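Local coordinates for 2-methyl-3-hydroxypyridine-5-carboxylic acid oxygenase (Mesorhizobium loti, PDB 3ALJ), which catalyses the FAD-dependent oxygenation of 2-methyl-3-hydroxypyridine-5-carboxylic acid, probably with opening of the pyridine ring, at residues A[19-24]-A[111-116]; A[53-58]-A[107-112]; A[61-66]-A[303-308]. All coordinates share one frame; numbering follows the deposited sequence. Where two conformers were deposited one is given.

Contact 1 of 3, residues A[19-24]-A[111-116]. With FAD (flavin-adenine dinucleotide), chain B.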
# COMPACT_ATOMS: atom_id res chain seq x y z
N GLY A 19 -6.13 -9.49 6.98
CA GLY A 19 -5.71 -10.16 5.69
C GLY A 19 -5.41 -9.22 4.59
O GLY A 19 -5.70 -9.51 3.44
N GLY A 20 -4.86 -8.07 4.94
CA GLY A 20 -4.30 -7.18 3.90
C GLY A 20 -2.87 -7.48 3.57
O GLY A 20 -2.35 -8.58 3.82
N PHE A 21 -2.21 -6.51 2.94
CA PHE A 21 -0.82 -6.82 2.48
C PHE A 21 0.12 -7.06 3.65
O PHE A 21 0.98 -7.91 3.60
CB PHE A 21 -0.32 -5.66 1.58
CG PHE A 21 -1.23 -5.32 0.48
CD1 PHE A 21 -1.59 -6.25 -0.46
CD2 PHE A 21 -1.80 -4.07 0.39
CE1 PHE A 21 -2.52 -5.99 -1.48
CE2 PHE A 21 -2.73 -3.78 -0.72
CZ PHE A 21 -2.99 -4.72 -1.65
N ALA A 22 -0.05 -6.34 4.76
CA ALA A 22 0.82 -6.58 5.90
C ALA A 22 0.63 -7.94 6.56
O ALA A 22 1.57 -8.70 6.81
CB ALA A 22 0.62 -5.48 6.94
N GLY A 23 -0.68 -8.31 6.72
CA GLY A 23 -0.93 -9.59 7.39
C GLY A 23 -0.60 -10.81 6.58
O GLY A 23 -0.04 -11.78 7.11
N LEU A 24 -0.88 -10.69 5.29
CA LEU A 24 -0.53 -11.81 4.41
C LEU A 24 1.00 -11.94 4.27
O LEU A 24 1.50 -13.07 4.22
CB LEU A 24 -1.16 -11.61 3.03
CG LEU A 24 -2.69 -11.79 2.97
CD1 LEU A 24 -3.24 -11.24 1.62
CD2 LEU A 24 -3.02 -13.27 3.09
N ASP A 111 -4.39 -11.18 -4.65
CA ASP A 111 -4.66 -12.57 -5.00
C ASP A 111 -3.36 -13.35 -5.06
O ASP A 111 -3.28 -14.48 -4.52
CB ASP A 111 -5.44 -12.66 -6.33
CG ASP A 111 -6.90 -12.21 -6.20
OD1 ASP A 111 -7.42 -11.76 -5.12
OD2 ASP A 111 -7.40 -12.17 -7.39
N ALA A 112 -2.22 -12.72 -5.49
CA ALA A 112 -0.97 -13.43 -5.46
C ALA A 112 -0.52 -13.78 -4.07
O ALA A 112 -0.06 -14.92 -3.85
CB ALA A 112 0.11 -12.57 -6.17
N LEU A 113 -0.73 -12.88 -3.11
CA LEU A 113 -0.43 -13.20 -1.75
C LEU A 113 -1.35 -14.26 -1.13
O LEU A 113 -0.81 -15.12 -0.41
CB LEU A 113 -0.44 -11.89 -0.91
CG LEU A 113 0.68 -10.88 -1.31
CD1 LEU A 113 0.32 -9.53 -0.62
CD2 LEU A 113 2.01 -11.34 -0.82
N VAL A 114 -2.67 -14.13 -1.39
CA VAL A 114 -3.55 -15.21 -0.83
C VAL A 114 -3.15 -16.51 -1.43
O VAL A 114 -3.07 -17.51 -0.63
CB VAL A 114 -4.96 -14.81 -1.19
CG1 VAL A 114 -5.90 -16.00 -0.89
CG2 VAL A 114 -5.44 -13.60 -0.39
N ASN A 115 -2.81 -16.57 -2.72
CA ASN A 115 -2.53 -17.91 -3.40
C ASN A 115 -1.28 -18.47 -2.75
O ASN A 115 -1.26 -19.72 -2.51
CB ASN A 115 -2.38 -17.71 -4.89
CG ASN A 115 -3.74 -17.42 -5.63
OD1 ASN A 115 -3.72 -16.97 -6.76
ND2 ASN A 115 -4.85 -17.64 -4.96
N ARG A 116 -0.28 -17.66 -2.42
CA ARG A 116 0.92 -18.16 -1.82
C ARG A 116 0.70 -18.60 -0.40
O ARG A 116 1.19 -19.64 0.01
CB ARG A 116 2.05 -17.06 -1.95
CG ARG A 116 3.28 -17.38 -1.27
CD ARG A 116 3.96 -18.70 -1.88
NE ARG A 116 5.25 -18.85 -1.29
CZ ARG A 116 5.89 -20.04 -1.28
NH1 ARG A 116 5.32 -21.13 -1.86
NH2 ARG A 116 7.03 -20.18 -0.69
PA FAD B . -5.13 -2.92 5.01
O1A FAD B . -4.72 -3.05 3.58
O2A FAD B . -6.05 -1.91 5.40
O5B FAD B . -5.67 -4.34 5.45
C5B FAD B . -6.19 -4.58 6.80
C4B FAD B . -7.05 -5.81 6.59
O4B FAD B . -7.49 -6.08 7.97
C3B FAD B . -8.30 -5.59 5.82
O3B FAD B . -8.53 -6.66 4.89
C2B FAD B . -9.40 -5.44 6.94
O2B FAD B . -10.71 -5.87 6.51
C1B FAD B . -8.94 -6.39 7.99
N9A FAD B . -9.29 -6.01 9.32
C8A FAD B . -9.49 -4.76 9.86
N7A FAD B . -9.72 -4.81 11.18
C5A FAD B . -9.67 -6.16 11.51
C6A FAD B . -9.73 -6.83 12.73
N6A FAD B . -9.97 -6.13 13.90
N1A FAD B . -9.60 -8.15 12.69
C2A FAD B . -9.41 -8.84 11.56
N3A FAD B . -9.30 -8.25 10.34
C4A FAD B . -9.40 -6.89 10.36
N1 FAD B . 0.78 1.94 -0.92
C2 FAD B . 1.69 1.55 -1.79
O2 FAD B . 2.65 0.82 -1.48
N3 FAD B . 1.62 1.99 -3.11
C4 FAD B . 0.58 2.80 -3.56
O4 FAD B . 0.48 3.04 -4.82
C4X FAD B . -0.35 3.20 -2.62
N5 FAD B . -1.38 4.13 -3.00
C5X FAD B . -2.27 4.58 -2.04
C6 FAD B . -3.22 5.57 -2.35
C7 FAD B . -4.14 5.97 -1.42
C7M FAD B . -5.19 7.05 -1.81
C8 FAD B . -4.10 5.47 -0.14
C8M FAD B . -5.09 5.93 0.95
C9 FAD B . -3.15 4.50 0.19
C9A FAD B . -2.19 4.07 -0.75
N10 FAD B . -1.16 3.08 -0.42
C10 FAD B . -0.25 2.71 -1.34
C1' FAD B . -1.08 2.55 1.02
C2' FAD B . -1.73 1.17 1.08
O2' FAD B . -3.09 1.27 0.59
C3' FAD B . -1.83 0.72 2.54
O3' FAD B . -0.63 1.24 3.24
C4' FAD B . -1.80 -0.74 2.73
O4' FAD B . -3.00 -1.27 2.09
C5' FAD B . -1.88 -1.12 4.18
O5' FAD B . -1.88 -2.54 4.27
P FAD B . -2.30 -3.16 5.67
O1P FAD B . -2.27 -4.62 5.46
O2P FAD B . -1.52 -2.57 6.80
O3P FAD B . -3.81 -2.65 5.91
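Helices 21-24 and 111-116 draw together at Leu24 and Leu113, whose CA atoms are 6.3 Å apart, each with its CB turned toward the other helix. Leu24 CD1 lies 3.8 Å from Leu113 CB and equally near Val114 CG2, one methyl filling the angle between successive residues. Phe21, with CG anti to its carbonyl carbon (chi1 -52°), holds its ring between Leu113 and the cofactor: at its edge CD1 meets Leu113 CD1 at 3.8 Å, the two side chains crossing at about a right angle. On the other flank of CG, Phe21 CD2 comes within 3.5 Å of FAD O4' on the ribityl chain. An alanine in place of Phe21 is likely to leave Leu113 CD1 without its mate and open a gap beside the ribityl chain. Ala22 N donates to FAD O1P at 2.9 Å and 161°. Gly20, at the N-cap, belongs to what looks like a Rossmann-type GxGxxG turn; a CB there would clash with FAD O5B. Between the segments the contact is apolar packing, while Arg116 reaches Gln32 farther along helix 21-32; at its N-terminal end Ala22 N holds one phosphate oxygen, whose charge the helix end probably helps to offset.

Contact 2 of 3, residues A[53-58]-A[107-112]. With FAD (flavin-adenine dinucleotide), chain B; BME (beta-mercaptoethanol), chain D.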
# COMPACT_ATOMS: atom_id res chain seq x y z
N ILE A 53 -2.23 -0.11 -7.51
CA ILE A 53 -1.21 0.13 -6.54
C ILE A 53 0.12 0.10 -7.26
O ILE A 53 0.30 -0.64 -8.20
CB ILE A 53 -1.27 -0.89 -5.37
CG1 ILE A 53 -0.36 -0.44 -4.18
CG2 ILE A 53 -0.94 -2.35 -5.80
CD1 ILE A 53 -0.64 -1.37 -2.96
N TYR A 54 1.01 0.98 -6.80
CA TYR A 54 2.44 0.93 -7.20
C TYR A 54 3.30 0.18 -6.19
O TYR A 54 3.16 0.43 -4.96
CB TYR A 54 3.03 2.35 -7.28
CG TYR A 54 2.58 3.19 -8.45
CD1 TYR A 54 1.23 3.42 -8.78
CD2 TYR A 54 3.54 3.82 -9.23
CE1 TYR A 54 0.87 4.17 -9.86
CE2 TYR A 54 3.21 4.67 -10.29
CZ TYR A 54 1.86 4.82 -10.63
OH TYR A 54 1.49 5.59 -11.69
N LEU A 55 4.22 -0.67 -6.62
CA LEU A 55 5.27 -1.21 -5.78
C LEU A 55 6.59 -0.81 -6.37
O LEU A 55 6.66 -0.50 -7.56
CB LEU A 55 5.22 -2.76 -5.66
CG LEU A 55 3.92 -3.32 -4.95
CD1 LEU A 55 4.16 -4.81 -4.84
CD2 LEU A 55 3.78 -2.64 -3.54
N TRP A 56 7.61 -0.81 -5.54
CA TRP A 56 8.97 -0.48 -5.96
C TRP A 56 9.88 -1.63 -5.59
O TRP A 56 9.47 -2.61 -4.98
CB TRP A 56 9.45 0.78 -5.28
CG TRP A 56 8.48 1.97 -5.45
CD1 TRP A 56 7.28 2.13 -4.79
CD2 TRP A 56 8.61 3.10 -6.32
NE1 TRP A 56 6.63 3.29 -5.21
CE2 TRP A 56 7.44 3.91 -6.15
CE3 TRP A 56 9.64 3.54 -7.18
CZ2 TRP A 56 7.27 5.12 -6.84
CZ3 TRP A 56 9.46 4.72 -7.88
CH2 TRP A 56 8.34 5.52 -7.71
N HIS A 57 11.17 -1.50 -5.90
CA HIS A 57 12.13 -2.47 -5.57
C HIS A 57 12.01 -3.05 -4.17
O HIS A 57 12.08 -4.26 -4.03
CB HIS A 57 13.55 -1.76 -5.71
CG HIS A 57 14.70 -2.44 -5.02
ND1 HIS A 57 15.17 -1.97 -3.81
CD2 HIS A 57 15.44 -3.53 -5.34
CE1 HIS A 57 16.19 -2.75 -3.42
NE2 HIS A 57 16.38 -3.71 -4.33
N ASN A 58 11.83 -2.20 -3.16
CA ASN A 58 11.74 -2.77 -1.79
C ASN A 58 10.53 -3.78 -1.64
O ASN A 58 10.73 -4.87 -1.10
CB ASN A 58 11.59 -1.62 -0.76
CG ASN A 58 10.32 -0.75 -0.93
OD1 ASN A 58 9.90 -0.41 -2.07
ND2 ASN A 58 9.77 -0.30 0.21
N SER A 107 -6.30 -6.12 -6.65
CA SER A 107 -6.69 -7.51 -6.66
C SER A 107 -5.58 -8.41 -7.14
O SER A 107 -5.36 -9.50 -6.59
CB SER A 107 -7.91 -7.63 -7.54
OG SER A 107 -9.00 -7.08 -6.82
N HIS A 108 -4.78 -7.92 -8.12
CA HIS A 108 -3.68 -8.78 -8.59
C HIS A 108 -2.67 -9.04 -7.52
O HIS A 108 -2.24 -10.18 -7.34
CB HIS A 108 -3.06 -8.06 -9.83
CG HIS A 108 -1.97 -8.85 -10.47
ND1 HIS A 108 -2.26 -9.90 -11.32
CD2 HIS A 108 -0.64 -8.70 -10.44
CE1 HIS A 108 -1.11 -10.37 -11.79
NE2 HIS A 108 -0.11 -9.64 -11.30
N LEU A 109 -2.31 -8.00 -6.77
CA LEU A 109 -1.33 -8.19 -5.73
C LEU A 109 -1.89 -9.08 -4.59
O LEU A 109 -1.27 -10.00 -4.11
CB LEU A 109 -0.87 -6.83 -5.20
CG LEU A 109 0.05 -6.83 -3.98
CD1 LEU A 109 1.29 -7.69 -4.29
CD2 LEU A 109 0.37 -5.45 -3.60
N HIS A 110 -3.13 -8.69 -4.19
CA HIS A 110 -3.73 -9.36 -3.05
C HIS A 110 -3.98 -10.86 -3.42
O HIS A 110 -3.64 -11.72 -2.58
CB HIS A 110 -5.01 -8.58 -2.66
CG HIS A 110 -5.49 -8.93 -1.32
ND1 HIS A 110 -6.47 -9.86 -1.13
CD2 HIS A 110 -5.11 -8.49 -0.10
CE1 HIS A 110 -6.71 -9.96 0.17
NE2 HIS A 110 -5.86 -9.17 0.82
N ASP A 111 -4.39 -11.18 -4.65
CA ASP A 111 -4.66 -12.57 -5.00
C ASP A 111 -3.36 -13.35 -5.06
O ASP A 111 -3.28 -14.48 -4.52
CB ASP A 111 -5.44 -12.66 -6.33
CG ASP A 111 -6.90 -12.21 -6.20
OD1 ASP A 111 -7.42 -11.76 -5.12
OD2 ASP A 111 -7.40 -12.17 -7.39
N ALA A 112 -2.22 -12.72 -5.49
CA ALA A 112 -0.97 -13.43 -5.46
C ALA A 112 -0.52 -13.78 -4.07
O ALA A 112 -0.06 -14.92 -3.85
CB ALA A 112 0.11 -12.57 -6.17
PA FAD B . -5.13 -2.92 5.01
O1A FAD B . -4.72 -3.05 3.58
O2A FAD B . -6.05 -1.91 5.40
O5B FAD B . -5.67 -4.34 5.45
C5B FAD B . -6.19 -4.58 6.80
C4B FAD B . -7.05 -5.81 6.59
O4B FAD B . -7.49 -6.08 7.97
C3B FAD B . -8.30 -5.59 5.82
O3B FAD B . -8.53 -6.66 4.89
C2B FAD B . -9.40 -5.44 6.94
O2B FAD B . -10.71 -5.87 6.51
C1B FAD B . -8.94 -6.39 7.99
N9A FAD B . -9.29 -6.01 9.32
C8A FAD B . -9.49 -4.76 9.86
N7A FAD B . -9.72 -4.81 11.18
C5A FAD B . -9.67 -6.16 11.51
C6A FAD B . -9.73 -6.83 12.73
N6A FAD B . -9.97 -6.13 13.90
N1A FAD B . -9.60 -8.15 12.69
C2A FAD B . -9.41 -8.84 11.56
N3A FAD B . -9.30 -8.25 10.34
C4A FAD B . -9.40 -6.89 10.36
N1 FAD B . 0.78 1.94 -0.92
C2 FAD B . 1.69 1.55 -1.79
O2 FAD B . 2.65 0.82 -1.48
N3 FAD B . 1.62 1.99 -3.11
C4 FAD B . 0.58 2.80 -3.56
O4 FAD B . 0.48 3.04 -4.82
C4X FAD B . -0.35 3.20 -2.62
N5 FAD B . -1.38 4.13 -3.00
C5X FAD B . -2.27 4.58 -2.04
C6 FAD B . -3.22 5.57 -2.35
C7 FAD B . -4.14 5.97 -1.42
C7M FAD B . -5.19 7.05 -1.81
C8 FAD B . -4.10 5.47 -0.14
C8M FAD B . -5.09 5.93 0.95
C9 FAD B . -3.15 4.50 0.19
C9A FAD B . -2.19 4.07 -0.75
N10 FAD B . -1.16 3.08 -0.42
C10 FAD B . -0.25 2.71 -1.34
C1' FAD B . -1.08 2.55 1.02
C2' FAD B . -1.73 1.17 1.08
O2' FAD B . -3.09 1.27 0.59
C3' FAD B . -1.83 0.72 2.54
O3' FAD B . -0.63 1.24 3.24
C4' FAD B . -1.80 -0.74 2.73
O4' FAD B . -3.00 -1.27 2.09
C5' FAD B . -1.88 -1.12 4.18
O5' FAD B . -1.88 -2.54 4.27
P FAD B . -2.30 -3.16 5.67
O1P FAD B . -2.27 -4.62 5.46
O2P FAD B . -1.52 -2.57 6.80
O3P FAD B . -3.81 -2.65 5.91
C1 BME D . 11.39 0.73 3.33
C2 BME D . 9.84 0.94 3.19
O1 BME D . 11.81 -0.17 2.29
S2 BME D . 9.37 1.89 4.73
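Ile53 meets Leu109 beside the cofactor while also lying across one face of the flavin's pyrimidine ring, with Ile53 CG1 sitting 3.3 Å over FAD N3 and CD1 higher, over FAD C2. With CG1 anti to the backbone N (chi1 -168°), that branch runs to the flavin and leaves CG2 for the helix, where Ile53 CG2 rests 4.0 Å from Leu109 CD2 and the two side chains cross at about a right angle. The other flat group, the Tyr54 ring, receives FAD O4 only obliquely, at 4.0 Å from Tyr54 CD1. The phenol end is fixed elsewhere, through hydrogen bonds of its OH with Ser215 and Thr199. Two main-chain bonds hold the pyrimidine end of the flavin: Tyr54 N donates to FAD O4 at 2.9 Å and 168°, and FAD N3 donates back to Tyr54 O at 2.9 Å and 152°. Leu55, like Ile53, turns its CB to the helix and reaches Leu109 tip to tip, Leu55 CD1 lying 4.0 Å from Leu109 CD2. Leu109 CD2 thus touches both strand residues, CD1 adds a second touch on Leu55, and the backbones stay well separated. Where the strand passes into helix 57-65, Asn58 ND2 donates at 2.9 Å to O1 of a beta-mercaptoethanol, probably from the crystallisation liquor, that is disulfide-linked to Cys303. Strand 52-56 pairs antiparallel with strand 101-105, linking Ile53 to Met104 and Leu55 to Arg102, and Leu109 of helix 106-119 packs on Ile53, Leu55 and Met104 of this two-stranded pair. Strand backbone reading the flavin's N3 and O4, with a branched aliphatic chain over the ring, makes this part of the FAD site in an FAD binding domain consistent with the p-hydroxybenzoate hydroxylase family.

Contact 3 of 3, residues A[61-66]-A[303-308]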
# COMPACT_ATOMS: atom_id res chain seq x y z
N ARG A 61 11.23 -6.96 -3.68
CA ARG A 61 12.18 -7.86 -3.00
C ARG A 61 11.43 -8.57 -1.87
O ARG A 61 11.72 -9.76 -1.65
CB ARG A 61 13.31 -6.98 -2.43
CG ARG A 61 14.33 -6.50 -3.51
CD ARG A 61 15.06 -7.69 -4.21
NE ARG A 61 16.12 -8.16 -3.31
CZ ARG A 61 17.10 -8.93 -3.72
NH1 ARG A 61 16.98 -9.56 -4.87
NH2 ARG A 61 18.13 -9.15 -2.87
N VAL A 62 10.47 -7.91 -1.18
CA VAL A 62 9.66 -8.69 -0.26
C VAL A 62 8.97 -9.81 -1.00
O VAL A 62 8.97 -10.97 -0.53
CB VAL A 62 8.63 -7.81 0.46
CG1 VAL A 62 7.68 -8.69 1.32
CG2 VAL A 62 9.30 -6.78 1.38
N LEU A 63 8.32 -9.50 -2.14
CA LEU A 63 7.62 -10.56 -2.86
C LEU A 63 8.53 -11.71 -3.25
O LEU A 63 8.16 -12.90 -3.20
CB LEU A 63 6.92 -10.01 -4.16
CG LEU A 63 5.71 -9.11 -3.81
CD1 LEU A 63 5.34 -8.35 -5.05
CD2 LEU A 63 4.52 -9.99 -3.39
N GLU A 64 9.76 -11.37 -3.68
CA GLU A 64 10.77 -12.44 -3.92
C GLU A 64 11.01 -13.28 -2.71
O GLU A 64 11.09 -14.51 -2.81
CB GLU A 64 12.05 -11.70 -4.39
CG GLU A 64 13.11 -12.70 -4.85
CD GLU A 64 14.45 -11.98 -5.38
OE1 GLU A 64 15.43 -12.75 -5.37
OE2 GLU A 64 14.39 -10.79 -5.71
N GLY A 65 11.24 -12.62 -1.57
CA GLY A 65 11.46 -13.33 -0.26
C GLY A 65 10.22 -14.16 0.11
O GLY A 65 10.39 -15.12 0.85
N LEU A 66 9.04 -13.82 -0.37
CA LEU A 66 7.83 -14.59 -0.02
C LEU A 66 7.56 -15.63 -1.08
O LEU A 66 6.58 -16.35 -0.94
CB LEU A 66 6.63 -13.62 -0.02
CG LEU A 66 6.65 -12.47 0.96
CD1 LEU A 66 5.24 -11.79 0.72
CD2 LEU A 66 6.73 -13.03 2.42
N CYS A 303 6.19 -0.05 2.76
CA CYS A 303 6.68 -0.08 4.15
C CYS A 303 5.92 -1.14 4.97
O CYS A 303 6.57 -1.87 5.74
CB CYS A 303 6.46 1.28 4.80
SG CYS A 303 7.65 2.52 4.17
N ALA A 304 4.63 -1.36 4.74
CA ALA A 304 3.92 -2.39 5.48
C ALA A 304 4.54 -3.76 5.18
O ALA A 304 4.74 -4.55 6.12
CB ALA A 304 2.43 -2.44 5.07
N MET A 305 4.85 -4.03 3.92
CA MET A 305 5.39 -5.32 3.52
C MET A 305 6.83 -5.46 3.99
O MET A 305 7.19 -6.57 4.49
CB MET A 305 5.27 -5.43 2.00
CG MET A 305 3.80 -5.62 1.62
SD MET A 305 3.60 -5.65 -0.24
CE MET A 305 4.31 -7.29 -0.59
N VAL A 306 7.67 -4.46 3.80
CA VAL A 306 9.09 -4.50 4.38
C VAL A 306 9.02 -4.76 5.87
O VAL A 306 9.77 -5.58 6.36
CB VAL A 306 9.84 -3.22 4.05
CG1 VAL A 306 11.12 -3.08 4.89
CG2 VAL A 306 10.25 -3.27 2.54
N ASN A 307 8.16 -4.06 6.59
CA ASN A 307 8.11 -4.25 8.08
C ASN A 307 7.59 -5.59 8.46
O ASN A 307 8.19 -6.20 9.37
CB ASN A 307 7.32 -3.09 8.69
CG ASN A 307 7.97 -1.74 8.49
OD1 ASN A 307 7.26 -0.65 8.59
ND2 ASN A 307 9.18 -1.73 8.24
N ALA A 308 6.62 -6.13 7.73
CA ALA A 308 6.14 -7.45 8.08
C ALA A 308 7.20 -8.49 7.80
O ALA A 308 7.44 -9.46 8.57
CB ALA A 308 4.87 -7.73 7.31
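Val62 sits against the turn of helix 303-308 formed by Met305 and Val306, and here the packing is close. Its CG2 methyl reaches the backbone, 3.7 Å from Val306 N, and also meets the methyl Val306 CG2 at 3.8 Å. The other branch, Val62 CG1, lies 4.1 Å from Met305 CB, so the forked side chain straddles two neighbouring residues of the opposing helix. Met305 then extends the contact by a different route: the chain bends at its thioether (chi3 73°) and brings CE to 3.9 Å from Leu63 CD2, crossing the leucine aslant. The short axes of 61-65 and 303-308 approach to 9.9 Å and their N-to-C directions differ by 40°. Both helices also rest on helix 21-32, which follows the glycine turn of the dinucleotide-binding fold: Val62 and Met305 each touch Thr25. Leu63 also packs on Leu109 and Leu113 of helix 106-119, and the N-terminal end of helix 300-314 hydrogen-bonds FAD through Ala301 N. The outer side of helix 57-65 is of another character. Arg61 and Glu64 give the partner helix nothing, their ends leading off toward the surface, where Arg61 NH1 and Glu64 OE2 form a salt bridge of 3.0 Å. Crystal neighbours touch both residues and may influence the pose. The bond is bent, at 130°; it uses the syn side of the carboxylate yet stands well out of both the carboxylate and guanidinium planes. A second anion, Asp369, takes Arg61 NH2, and the exposed Glu64 also hydrogen-bonds a glycerol probably from the crystallisation liquor.

How the contacts relate
From the N terminus, contact 1 opens at the glycine turn and closes over 86 intervening residues on helix 106-119. Contact 2 starts later, on the strand before helix 57-65, and closes a shorter loop onto the same helix, sharing Asp111 and Ala112 with contact 1. Contact 3 begins within both loops and ends far beyond them, on helix 300-314, so it crosses each. The three also touch one another: Leu66 O with Arg116 NE is a probable hydrogen bond between contacts 1 and 3, and Leu63 packs on Leu55 between contacts 2 and 3. Together they tie helices 21-32, 57-65, 106-119 and 300-314 and strand 52-56 around one FAD.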